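Local coordinates for protein (S)-imine reductase (Streptomyces sp. GF3546, PDB 4OQY) that reduces imines to amines with S selectivity, probably by hydride transfer from NADPH bound to its Rossmann-type nucleotide-binding domain, at residues V48-P51 with D55-S58; T68-V73 with A112-G117; P79-L84 with A104-K109; V88-S93 with D147-L152. All blocks are in the same frame, centred on the assembly; numbering follows the deposited sequence.

In the fold
Followed from the N terminus, the four contacts all lie in a Rossmann-type domain. Contact 1 comes first and closes a short turn between edge strand 48-49 and helix 53-58. Contact 2 then spans a much longer loop, bringing the start of helix 70-77 to strand 113-119, and contact 3 falls wholly within that span, joining the turn at 79-84 to helix 97-109. Contact 4 begins inside both and ends beyond them, so it crosses each; it sets strand 88-91 against the end of helix 139-149. L57 of contact 1 packs on V80, S83 and L84 of contact 3, while contacts 2 and 4 meet through neighbouring strands of the sheet.

Contact 1 (V48-P51 with D55-S58); sequences VLAP and DALS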
loop_
_atom_site.group_PDB
_atom_site.type_symbol
_atom_site.label_atom_id
_atom_site.label_comp_id
_atom_site.label_asym_id
_atom_site.label_seq_id
_atom_site.Cartn_x
_atom_site.Cartn_y
_atom_site.Cartn_z
ATOM N N VAL B 48 18.813 -28.075 23.273
ATOM C CA VAL B 48 19.070 -28.347 24.673
ATOM C C VAL B 48 18.396 -27.225 25.445
ATOM O O VAL B 48 18.641 -26.057 25.158
ATOM C CB VAL B 48 20.593 -28.436 24.931
ATOM C CG1 VAL B 48 20.902 -28.627 26.418
ATOM C CG2 VAL B 48 21.216 -29.554 24.097
ATOM N N LEU B 49 17.493 -27.570 26.364
ATOM C CA LEU B 49 16.804 -26.559 27.170
ATOM C C LEU B 49 17.650 -26.203 28.375
ATOM O O LEU B 49 17.914 -27.039 29.213
ATOM C CB LEU B 49 15.447 -27.065 27.623
ATOM C CG LEU B 49 14.675 -26.127 28.543
ATOM C CD1 LEU B 49 14.370 -24.783 27.879
ATOM C CD2 LEU B 49 13.395 -26.808 29.002
ATOM N N ALA B 50 18.095 -24.954 28.441
ATOM C CA ALA B 50 18.854 -24.493 29.587
ATOM C C ALA B 50 17.902 -24.353 30.785
ATOM O O ALA B 50 16.793 -23.886 30.619
ATOM C CB ALA B 50 19.496 -23.149 29.273
ATOM N N PRO B 51 18.343 -24.730 31.992
ATOM C CA PRO B 51 17.480 -24.575 33.160
ATOM C C PRO B 51 17.301 -23.108 33.633
ATOM O O PRO B 51 16.349 -22.820 34.349
ATOM C CB PRO B 51 18.175 -25.427 34.234
ATOM C CG PRO B 51 19.590 -25.502 33.801
ATOM C CD PRO B 51 19.554 -25.518 32.296
ATOM N N ASP B 55 22.511 -20.058 32.254
ATOM C CA ASP B 55 23.043 -21.267 31.577
ATOM C C ASP B 55 22.923 -21.170 30.056
ATOM O O ASP B 55 23.816 -21.624 29.313
ATOM C CB ASP B 55 22.346 -22.524 32.111
ATOM C CG ASP B 55 22.713 -22.820 33.557
ATOM O OD1 ASP B 55 23.912 -22.760 33.874
ATOM O OD2 ASP B 55 21.815 -23.064 34.409
ATOM N N ALA B 56 21.830 -20.559 29.590
ATOM C CA ALA B 56 21.661 -20.264 28.161
ATOM C C ALA B 56 22.771 -19.343 27.643
ATOM O O ALA B 56 23.330 -19.546 26.562
ATOM C CB ALA B 56 20.285 -19.644 27.905
ATOM N N LEU B 57 23.075 -18.311 28.432
ATOM C CA LEU B 57 24.060 -17.340 28.045
ATOM C C LEU B 57 25.433 -17.912 28.087
ATOM O O LEU B 57 26.228 -17.660 27.185
ATOM C CB LEU B 57 24.023 -16.122 28.968
ATOM C CG LEU B 57 22.780 -15.267 28.844
ATOM C CD1 LEU B 57 22.836 -14.158 29.874
ATOM C CD2 LEU B 57 22.650 -14.684 27.453
ATOM N N SER B 58 25.729 -18.704 29.110
ATOM C CA SER B 58 27.052 -19.295 29.222
ATOM C C SER B 58 27.314 -20.351 28.148
ATOM O O SER B 58 28.469 -20.657 27.820
ATOM C CB SER B 58 27.236 -19.895 30.604
ATOM O OG SER B 58 28.598 -20.211 30.829
#
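A50 and A56 make the dense part of this short contact, where the end of an edge strand meets the first full turn of the helix that follows. Their CA atoms are 5.3 Å apart, a spacing that suits small side chains. The methyl of A50 points at the helix backbone, and its CB comes within 3.5 Å of the backbone N of A56. The two methyls also touch, A50 CB to A56 CB at 3.8 Å, and A50 CB reaches D55 CB at 4.1 Å. Both alanines are buried: beyond the contact, A50 leans on T30 and A56 on W32, neighbours from strand 29-32.

The outer half is different in kind. P51 and D55 are exposed, the two side chains crossing at about a right angle, with P51 CG 3.4 Å from D55 OD2. With CG of D55 anti to its own carbonyl carbon (chi1 -68°), the carboxylate is carried beside the proline ring, yet OD2 is hydrogen-bonded with T52 OG1 in the intervening turn. Here an apolar ring lies beside a charged group that is engaged elsewhere, whereas the alanines pack methyl against methyl and against backbone.

A50 is also tied by its backbone to V31, and its side chain lies about 9 Å from those of the NADPH-binding residues L11 and N33. This tight strand-turn-helix connection belongs to the outer edge of a Rossmann fold, where the chain leaves the third strand, 48-49, to cross back toward the central strand 62-65.

Contact 2 (T68-V73 with A112-G117); sequences TDYDAV and AKHLTG
Y70 meets the imidazole of H114 at its edge: the phenol oxygen lies in the ring plane. Y70 OH is 3.8 Å from H114 CE1, and the oxygen faces the CE1-NE2 bond, about equally far from both atoms. The amide of N91 lies over one face of the Y70 ring, its ND2 3.1 Å from Y70 CZ. The side chains of Y70 and H114 approach from opposite directions. H114 has CG anti to its backbone N (chi1 -178°), which sends its ring off strand 113-119 to meet the tyrosine. T116, two residues along the same strand, adds its methyl, with T116 CG2 4.2 Å from Y70 OH; its own hydroxyl is bonded to A162 O.

Helix 70-77, which carries Y70, is capped at its start. D69 is the N-cap: its OD1 accepts from A72 N at 3.0 Å, with an N-H...O angle of 156°, and is met nearly along its own C-O direction. The backbone N of Y70 is held in turn by D95. Residues K99, A100 and A103 of helix 97-109 pack on the side chain of Y70, and A103 touches H114 as well.

T68, an NADPH-binding residue, stands just before this cap. Across the contact itself, a buried hydroxyl stands at van der Waals distance from an imidazole edge and a methyl, with no hydrogen bond between the segments.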
loop_
_atom_site.group_PDB
_atom_site.type_symbol
_atom_site.label_atom_id
_atom_site.label_comp_id
_atom_site.label_asym_id
_atom_site.label_seq_id
_atom_site.Cartn_x
_atom_site.Cartn_y
_atom_site.Cartn_z
ATOM N N THR B 68 9.361 -9.918 22.168
ATOM C CA THR B 68 8.337 -9.015 21.647
ATOM C C THR B 68 8.838 -7.575 21.454
ATOM O O THR B 68 8.462 -6.905 20.494
ATOM C CB THR B 68 7.065 -9.024 22.523
ATOM O OG1 THR B 68 6.710 -10.373 22.820
ATOM C CG2 THR B 68 5.901 -8.397 21.778
ATOM N N ASP B 69 9.675 -7.102 22.369
ATOM C CA ASP B 69 10.199 -5.736 22.298
ATOM C C ASP B 69 11.383 -5.581 23.247
ATOM O O ASP B 69 11.731 -6.520 23.934
ATOM C CB ASP B 69 9.103 -4.697 22.599
ATOM C CG ASP B 69 8.466 -4.868 23.972
ATOM O OD1 ASP B 69 9.085 -5.431 24.898
ATOM O OD2 ASP B 69 7.319 -4.413 24.125
ATOM N N TYR B 70 12.003 -4.405 23.294
ATOM C CA TYR B 70 13.176 -4.248 24.137
ATOM C C TYR B 70 12.888 -4.319 25.618
ATOM O O TYR B 70 13.739 -4.748 26.365
ATOM C CB TYR B 70 13.957 -2.988 23.771
ATOM C CG TYR B 70 14.839 -3.200 22.564
ATOM C CD1 TYR B 70 14.478 -4.085 21.525
ATOM C CD2 TYR B 70 16.035 -2.538 22.452
ATOM C CE1 TYR B 70 15.295 -4.270 20.424
ATOM C CE2 TYR B 70 16.864 -2.734 21.356
ATOM C CZ TYR B 70 16.492 -3.573 20.341
ATOM O OH TYR B 70 17.352 -3.733 19.274
ATOM N N ASP B 71 11.682 -3.958 26.042
ATOM C CA ASP B 71 11.280 -4.185 27.423
ATOM C C ASP B 71 11.414 -5.632 27.849
ATOM O O ASP B 71 11.874 -5.907 28.953
ATOM C CB ASP B 71 9.825 -3.754 27.675
ATOM C CG ASP B 71 9.640 -2.232 27.767
ATOM O OD1 ASP B 71 10.589 -1.449 27.992
ATOM O OD2 ASP B 71 8.483 -1.810 27.615
ATOM N N ALA B 72 10.996 -6.554 26.970
ATOM C CA ALA B 72 11.128 -7.990 27.203
ATOM C C ALA B 72 12.586 -8.427 27.252
ATOM O O ALA B 72 12.981 -9.241 28.080
ATOM C CB ALA B 72 10.419 -8.765 26.102
ATOM N N VAL B 73 13.383 -7.854 26.361
ATOM C CA VAL B 73 14.815 -8.054 26.356
ATOM C C VAL B 73 15.462 -7.647 27.698
ATOM O O VAL B 73 16.193 -8.432 28.296
ATOM C CB VAL B 73 15.463 -7.267 25.207
ATOM C CG1 VAL B 73 16.983 -7.281 25.326
ATOM C CG2 VAL B 73 15.030 -7.834 23.865
ATOM N N ALA B 112 29.431 -6.965 26.307
ATOM C CA ALA B 112 28.847 -7.700 25.179
ATOM C C ALA B 112 28.768 -6.774 23.973
ATOM O O ALA B 112 28.731 -5.549 24.129
ATOM C CB ALA B 112 27.458 -8.212 25.532
ATOM N N LYS B 113 28.767 -7.377 22.793
ATOM C CA LYS B 113 28.556 -6.708 21.507
ATOM C C LYS B 113 27.110 -6.891 21.097
ATOM O O LYS B 113 26.500 -7.905 21.425
ATOM C CB LYS B 113 29.418 -7.366 20.433
ATOM C CG LYS B 113 30.886 -7.501 20.787
ATOM C CD LYS B 113 31.527 -6.139 20.807
ATOM C CE LYS B 113 33.011 -6.242 21.045
ATOM N NZ LYS B 113 33.557 -4.863 20.983
ATOM N N HIS B 114 26.573 -5.948 20.343
ATOM C CA HIS B 114 25.168 -5.975 19.986
ATOM C C HIS B 114 25.021 -5.821 18.499
ATOM O O HIS B 114 25.534 -4.865 17.928
ATOM C CB HIS B 114 24.484 -4.832 20.658
ATOM C CG HIS B 114 23.018 -4.751 20.423
ATOM N ND1 HIS B 114 22.465 -4.042 19.381
ATOM C CD2 HIS B 114 21.979 -5.194 21.166
ATOM C CE1 HIS B 114 21.149 -4.086 19.470
ATOM N NE2 HIS B 114 20.831 -4.774 20.549
ATOM N N LEU B 115 24.330 -6.778 17.889
ATOM C CA LEU B 115 23.904 -6.710 16.487
ATOM C C LEU B 115 22.404 -6.543 16.445
ATOM O O LEU B 115 21.652 -7.338 17.023
ATOM C CB LEU B 115 24.267 -7.986 15.699
ATOM C CG LEU B 115 25.751 -8.297 15.458
ATOM C CD1 LEU B 115 25.909 -9.648 14.773
ATOM C CD2 LEU B 115 26.458 -7.213 14.653
ATOM N N THR B 116 21.975 -5.517 15.739
ATOM C CA THR B 116 20.568 -5.269 15.525
ATOM C C THR B 116 20.121 -6.021 14.268
ATOM O O THR B 116 20.700 -5.854 13.180
ATOM C CB THR B 116 20.290 -3.768 15.347
ATOM O OG1 THR B 116 20.898 -3.032 16.418
ATOM C CG2 THR B 116 18.790 -3.496 15.349
ATOM N N GLY B 117 19.076 -6.826 14.428
ATOM C CA GLY B 117 18.467 -7.553 13.314
ATOM C C GLY B 117 17.031 -7.122 13.103
ATOM O O GLY B 117 16.259 -7.068 14.054
#

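Contact 3 (P79-L84 with A104-K109); sequences PVTGSL and AKWAAK
T81 and L84 face W106 where L84 CA comes to 7.7 Å from A107 CA, the first segment being a turn with the backbone bonds S83 N to V80 O and L84 N to T81 O, the second regular helix. The indole makes the close contacts on the helix side. Having CG anti to its backbone N (chi1 180°), W106 extends its six-membered ring beyond the helix toward the turn. T81 presents its methyl, not its hydroxyl, and T81 CG2 lies 3.5 Å from W106 CZ2. L84 follows with one branch, its CD1 4.0 Å from W106 CH2. The side chains of T81 and L84 each cross that of W106 at about a right angle. An alanine at W106 is likely to leave T81 CG2 and L84 CD1 without their apolar partner and to open a gap between turn and helix.

The edge-to-face contacts of the same indole with Y74 and H110 tie helix 97-109 to helix 70-77 and to the residue just after its own end. V80 and S83 of the turn pack against helix 53-58, while L84 continues onto A112, just ahead of strand 113-119.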
loop_
_atom_site.group_PDB
_atom_site.type_symbol
_atom_site.label_atom_id
_atom_site.label_comp_id
_atom_site.label_asym_id
_atom_site.label_seq_id
_atom_site.Cartn_x
_atom_site.Cartn_y
_atom_site.Cartn_z
ATOM N N PRO B 79 18.766 -8.745 35.019
ATOM C CA PRO B 79 19.250 -9.500 36.187
ATOM C C PRO B 79 20.490 -10.385 35.972
ATOM O O PRO B 79 21.050 -10.889 36.943
ATOM C CB PRO B 79 18.061 -10.404 36.542
ATOM C CG PRO B 79 16.873 -9.857 35.808
ATOM C CD PRO B 79 17.419 -9.180 34.593
ATOM N N VAL B 80 20.911 -10.591 34.727
ATOM C CA VAL B 80 22.003 -11.501 34.442
ATOM C C VAL B 80 23.135 -10.798 33.712
ATOM O O VAL B 80 23.853 -11.414 32.925
ATOM C CB VAL B 80 21.533 -12.721 33.616
ATOM C CG1 VAL B 80 20.548 -13.545 34.417
ATOM C CG2 VAL B 80 20.892 -12.297 32.301
ATOM N N THR B 81 23.330 -9.514 33.965
ATOM C CA THR B 81 24.353 -8.800 33.215
ATOM C C THR B 81 25.754 -9.345 33.478
ATOM O O THR B 81 26.612 -9.254 32.612
ATOM C CB THR B 81 24.360 -7.287 33.523
ATOM O OG1 THR B 81 24.455 -7.105 34.927
ATOM C CG2 THR B 81 23.106 -6.610 33.028
ATOM N N GLY B 82 25.987 -9.923 34.653
ATOM C CA GLY B 82 27.268 -10.539 34.946
ATOM C C GLY B 82 27.571 -11.697 34.002
ATOM O O GLY B 82 28.720 -12.087 33.839
ATOM N N SER B 83 26.548 -12.250 33.369
ATOM C CA SER B 83 26.776 -13.327 32.420
ATOM C C SER B 83 26.975 -12.837 30.985
ATOM O O SER B 83 27.139 -13.667 30.080
ATOM C CB SER B 83 25.620 -14.321 32.473
ATOM O OG SER B 83 25.601 -15.029 33.701
ATOM N N LEU B 84 26.976 -11.524 30.746
ATOM C CA LEU B 84 27.015 -11.017 29.356
ATOM C C LEU B 84 28.418 -10.838 28.778
ATOM O O LEU B 84 28.566 -10.588 27.579
ATOM C CB LEU B 84 26.235 -9.718 29.200
ATOM C CG LEU B 84 24.737 -9.780 29.501
ATOM C CD1 LEU B 84 24.078 -8.421 29.315
ATOM C CD2 LEU B 84 24.049 -10.792 28.622
ATOM N N ALA B 104 22.652 -1.095 22.417
ATOM C CA ALA B 104 24.053 -1.335 22.033
ATOM C C ALA B 104 25.040 -0.783 23.073
ATOM O O ALA B 104 26.000 -1.467 23.473
ATOM C CB ALA B 104 24.333 -0.746 20.664
ATOM N N LYS B 105 24.782 0.448 23.511
ATOM C CA LYS B 105 25.555 1.073 24.577
ATOM C C LYS B 105 25.493 0.287 25.892
ATOM O O LYS B 105 26.498 0.094 26.571
ATOM C CB LYS B 105 24.993 2.469 24.870
ATOM C CG LYS B 105 25.197 3.553 23.825
ATOM C CD LYS B 105 24.448 4.798 24.264
ATOM C CE LYS B 105 24.906 6.082 23.606
ATOM N NZ LYS B 105 24.241 6.216 22.292
ATOM N N TRP B 106 24.295 -0.081 26.296
ATOM C CA TRP B 106 24.108 -0.841 27.516
ATOM C C TRP B 106 24.834 -2.194 27.455
ATOM O O TRP B 106 25.488 -2.609 28.428
ATOM C CB TRP B 106 22.612 -1.006 27.740
ATOM C CG TRP B 106 22.235 -1.748 28.929
ATOM C CD1 TRP B 106 22.109 -1.268 30.197
ATOM C CD2 TRP B 106 21.922 -3.119 28.978
ATOM N NE1 TRP B 106 21.744 -2.279 31.039
ATOM C CE2 TRP B 106 21.615 -3.429 30.310
ATOM C CE3 TRP B 106 21.884 -4.133 28.021
ATOM C CZ2 TRP B 106 21.259 -4.710 30.714
ATOM C CZ3 TRP B 106 21.512 -5.415 28.428
ATOM C CH2 TRP B 106 21.219 -5.688 29.762
ATOM N N ALA B 107 24.715 -2.903 26.324
ATOM C CA ALA B 107 25.397 -4.177 26.182
ATOM C C ALA B 107 26.890 -4.000 26.394
ATOM O O ALA B 107 27.516 -4.796 27.099
ATOM C CB ALA B 107 25.117 -4.814 24.806
ATOM N N ALA B 108 27.454 -2.958 25.786
ATOM C CA ALA B 108 28.903 -2.683 25.851
ATOM C C ALA B 108 29.378 -2.344 27.278
ATOM O O ALA B 108 30.465 -2.741 27.692
ATOM C CB ALA B 108 29.272 -1.571 24.882
ATOM N N LYS B 109 28.542 -1.641 28.029
ATOM C CA LYS B 109 28.761 -1.450 29.460
ATOM C C LYS B 109 28.992 -2.778 30.193
ATOM O O LYS B 109 29.794 -2.844 31.117
ATOM C CB LYS B 109 27.553 -0.711 30.023
ATOM C CG LYS B 109 27.548 -0.434 31.513
ATOM C CD LYS B 109 26.593 0.727 31.794
ATOM C CE LYS B 109 26.266 0.909 33.272
ATOM N NZ LYS B 109 25.014 0.189 33.692
#

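Contact 4 (V88-S93 with D147-L152); sequences VIANLS and DTLKVL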
loop_
_atom_site.group_PDB
_atom_site.type_symbol
_atom_site.label_atom_id
_atom_site.label_comp_id
_atom_site.label_asym_id
_atom_site.label_seq_id
_atom_site.Cartn_x
_atom_site.Cartn_y
_atom_site.Cartn_z
ATOM N N VAL B 88 27.929 -12.014 22.115
ATOM C CA VAL B 88 27.442 -11.268 20.975
ATOM C C VAL B 88 25.941 -11.462 20.963
ATOM O O VAL B 88 25.444 -12.569 20.786
ATOM C CB VAL B 88 28.046 -11.769 19.656
ATOM C CG1 VAL B 88 27.430 -11.043 18.471
ATOM C CG2 VAL B 88 29.561 -11.591 19.654
ATOM N N ILE B 89 25.222 -10.379 21.201
ATOM C CA ILE B 89 23.777 -10.423 21.184
ATOM C C ILE B 89 23.261 -10.029 19.811
ATOM O O ILE B 89 23.438 -8.894 19.378
ATOM C CB ILE B 89 23.215 -9.461 22.223
ATOM C CG1 ILE B 89 23.745 -9.847 23.598
ATOM C CG2 ILE B 89 21.695 -9.507 22.209
ATOM C CD1 ILE B 89 23.559 -8.765 24.624
ATOM N N ALA B 90 22.648 -10.975 19.123
ATOM C CA ALA B 90 21.965 -10.713 17.867
ATOM C C ALA B 90 20.505 -10.495 18.229
ATOM O O ALA B 90 19.736 -11.444 18.375
ATOM C CB ALA B 90 22.144 -11.888 16.919
ATOM N N ASN B 91 20.172 -9.231 18.492
ATOM C CA ASN B 91 18.847 -8.849 18.938
ATOM C C ASN B 91 17.889 -8.659 17.759
ATOM O O ASN B 91 17.948 -7.645 17.069
ATOM C CB ASN B 91 18.949 -7.569 19.742
ATOM C CG ASN B 91 17.666 -7.236 20.444
ATOM O OD1 ASN B 91 16.637 -7.852 20.198
ATOM N ND2 ASN B 91 17.724 -6.276 21.343
ATOM N N LEU B 92 17.040 -9.671 17.523
ATOM C CA LEU B 92 16.099 -9.689 16.408
ATOM C C LEU B 92 14.697 -9.292 16.859
ATOM O O LEU B 92 13.727 -9.519 16.141
ATOM C CB LEU B 92 16.083 -11.083 15.727
ATOM C CG LEU B 92 17.402 -11.736 15.263
ATOM C CD1 LEU B 92 17.160 -12.765 14.168
ATOM C CD2 LEU B 92 18.482 -10.781 14.823
ATOM N N SER B 93 14.597 -8.661 18.031
ATOM C CA SER B 93 13.331 -8.144 18.540
ATOM C C SER B 93 13.018 -6.761 17.900
ATOM O O SER B 93 13.908 -5.927 17.849
ATOM C CB SER B 93 13.411 -7.971 20.077
ATOM O OG SER B 93 13.949 -9.097 20.774
ATOM N N ASP B 147 28.123 -16.194 8.915
ATOM C CA ASP B 147 27.893 -17.549 8.407
ATOM C C ASP B 147 26.856 -18.285 9.252
ATOM O O ASP B 147 26.100 -19.080 8.727
ATOM C CB ASP B 147 29.204 -18.348 8.352
ATOM C CG ASP B 147 30.030 -18.050 7.102
ATOM O OD1 ASP B 147 29.665 -17.142 6.313
ATOM O OD2 ASP B 147 31.044 -18.755 6.880
ATOM N N THR B 148 26.783 -17.998 10.549
ATOM C CA THR B 148 25.727 -18.570 11.376
ATOM C C THR B 148 24.377 -17.858 11.164
ATOM O O THR B 148 23.337 -18.492 11.010
ATOM C CB THR B 148 26.133 -18.530 12.849
ATOM O OG1 THR B 148 27.366 -19.239 13.024
ATOM C CG2 THR B 148 25.061 -19.137 13.712
ATOM N N LEU B 149 24.392 -16.539 11.089
ATOM C CA LEU B 149 23.155 -15.789 10.876
ATOM C C LEU B 149 22.508 -16.102 9.500
ATOM O O LEU B 149 21.287 -16.129 9.372
ATOM C CB LEU B 149 23.429 -14.300 11.040
ATOM C CG LEU B 149 23.894 -13.895 12.446
ATOM C CD1 LEU B 149 24.416 -12.462 12.447
ATOM C CD2 LEU B 149 22.783 -14.068 13.478
ATOM N N LYS B 150 23.336 -16.357 8.486
ATOM C CA LYS B 150 22.840 -16.675 7.145
ATOM C C LYS B 150 22.012 -17.934 7.076
ATOM O O LYS B 150 21.337 -18.187 6.070
ATOM C CB LYS B 150 23.988 -16.863 6.173
ATOM C CG LYS B 150 24.535 -15.607 5.556
ATOM C CD LYS B 150 25.849 -16.007 4.849
ATOM C CE LYS B 150 26.024 -17.521 4.709
ATOM N NZ LYS B 150 27.292 -17.998 4.076
ATOM N N VAL B 151 22.113 -18.770 8.096
ATOM C CA VAL B 151 21.331 -19.995 8.088
ATOM C C VAL B 151 19.850 -19.609 8.220
ATOM O O VAL B 151 18.984 -20.243 7.638
ATOM C CB VAL B 151 21.785 -20.954 9.205
ATOM C CG1 VAL B 151 20.866 -22.147 9.274
ATOM C CG2 VAL B 151 23.218 -21.420 8.958
ATOM N N LEU B 152 19.558 -18.532 8.951
ATOM C CA LEU B 152 18.165 -18.144 9.132
ATOM C C LEU B 152 17.579 -17.475 7.885
ATOM O O LEU B 152 16.440 -17.750 7.478
ATOM C CB LEU B 152 18.045 -17.208 10.350
ATOM C CG LEU B 152 18.517 -17.792 11.686
ATOM C CD1 LEU B 152 18.336 -16.778 12.803
ATOM C CD2 LEU B 152 17.770 -19.069 12.023
#
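L149 and L152 meet A90 and L92 as the helix that carries them loses its regular form, which is the odd feature here. Helix 139-149 is kinked near D147, and K150 to L152 keep helical backbone angles without the regular bonds; instead, V151 N bonds to T148 O and L152 N to L149 O, the latter at 3.0 Å.

Only apolar pairs cross the interface. The A90 methyl faces the helix, and its CB lies 4.1 Å from L149 CD2. The leucine has CG anti to its carbonyl carbon (chi1 -63°); with CG so placed, CD2 reaches across between backbones whose A90 and L149 CA atoms are 8.7 Å apart. Farther along, the tips of two leucines meet more loosely, L92 CD1 to L152 CD1 at 4.4 Å. M18 touches both of these leucines and F22 touches L152, so helix 13-24 shares the apolar layer.

N91, between the two touching strand residues, turns to the other face of the sheet, toward Y70 and V73. Its OD1 is gripped twice: by S93 N at 3.1 Å, which makes an Asx turn, and by S93 OG at 3.0 Å in the carbonyl plane. That hydroxyl is also bonded to the backbone N of L67, an NADPH-binding residue, which probably fixes the strand end beside residues that bind NADPH. The side chain of L92 lies about 6 Å from that of M14, another such residue. Parallel strands with helices on both faces, and the nucleotide site at the C-terminal ends of the strands, are the hallmark of the Rossmann fold.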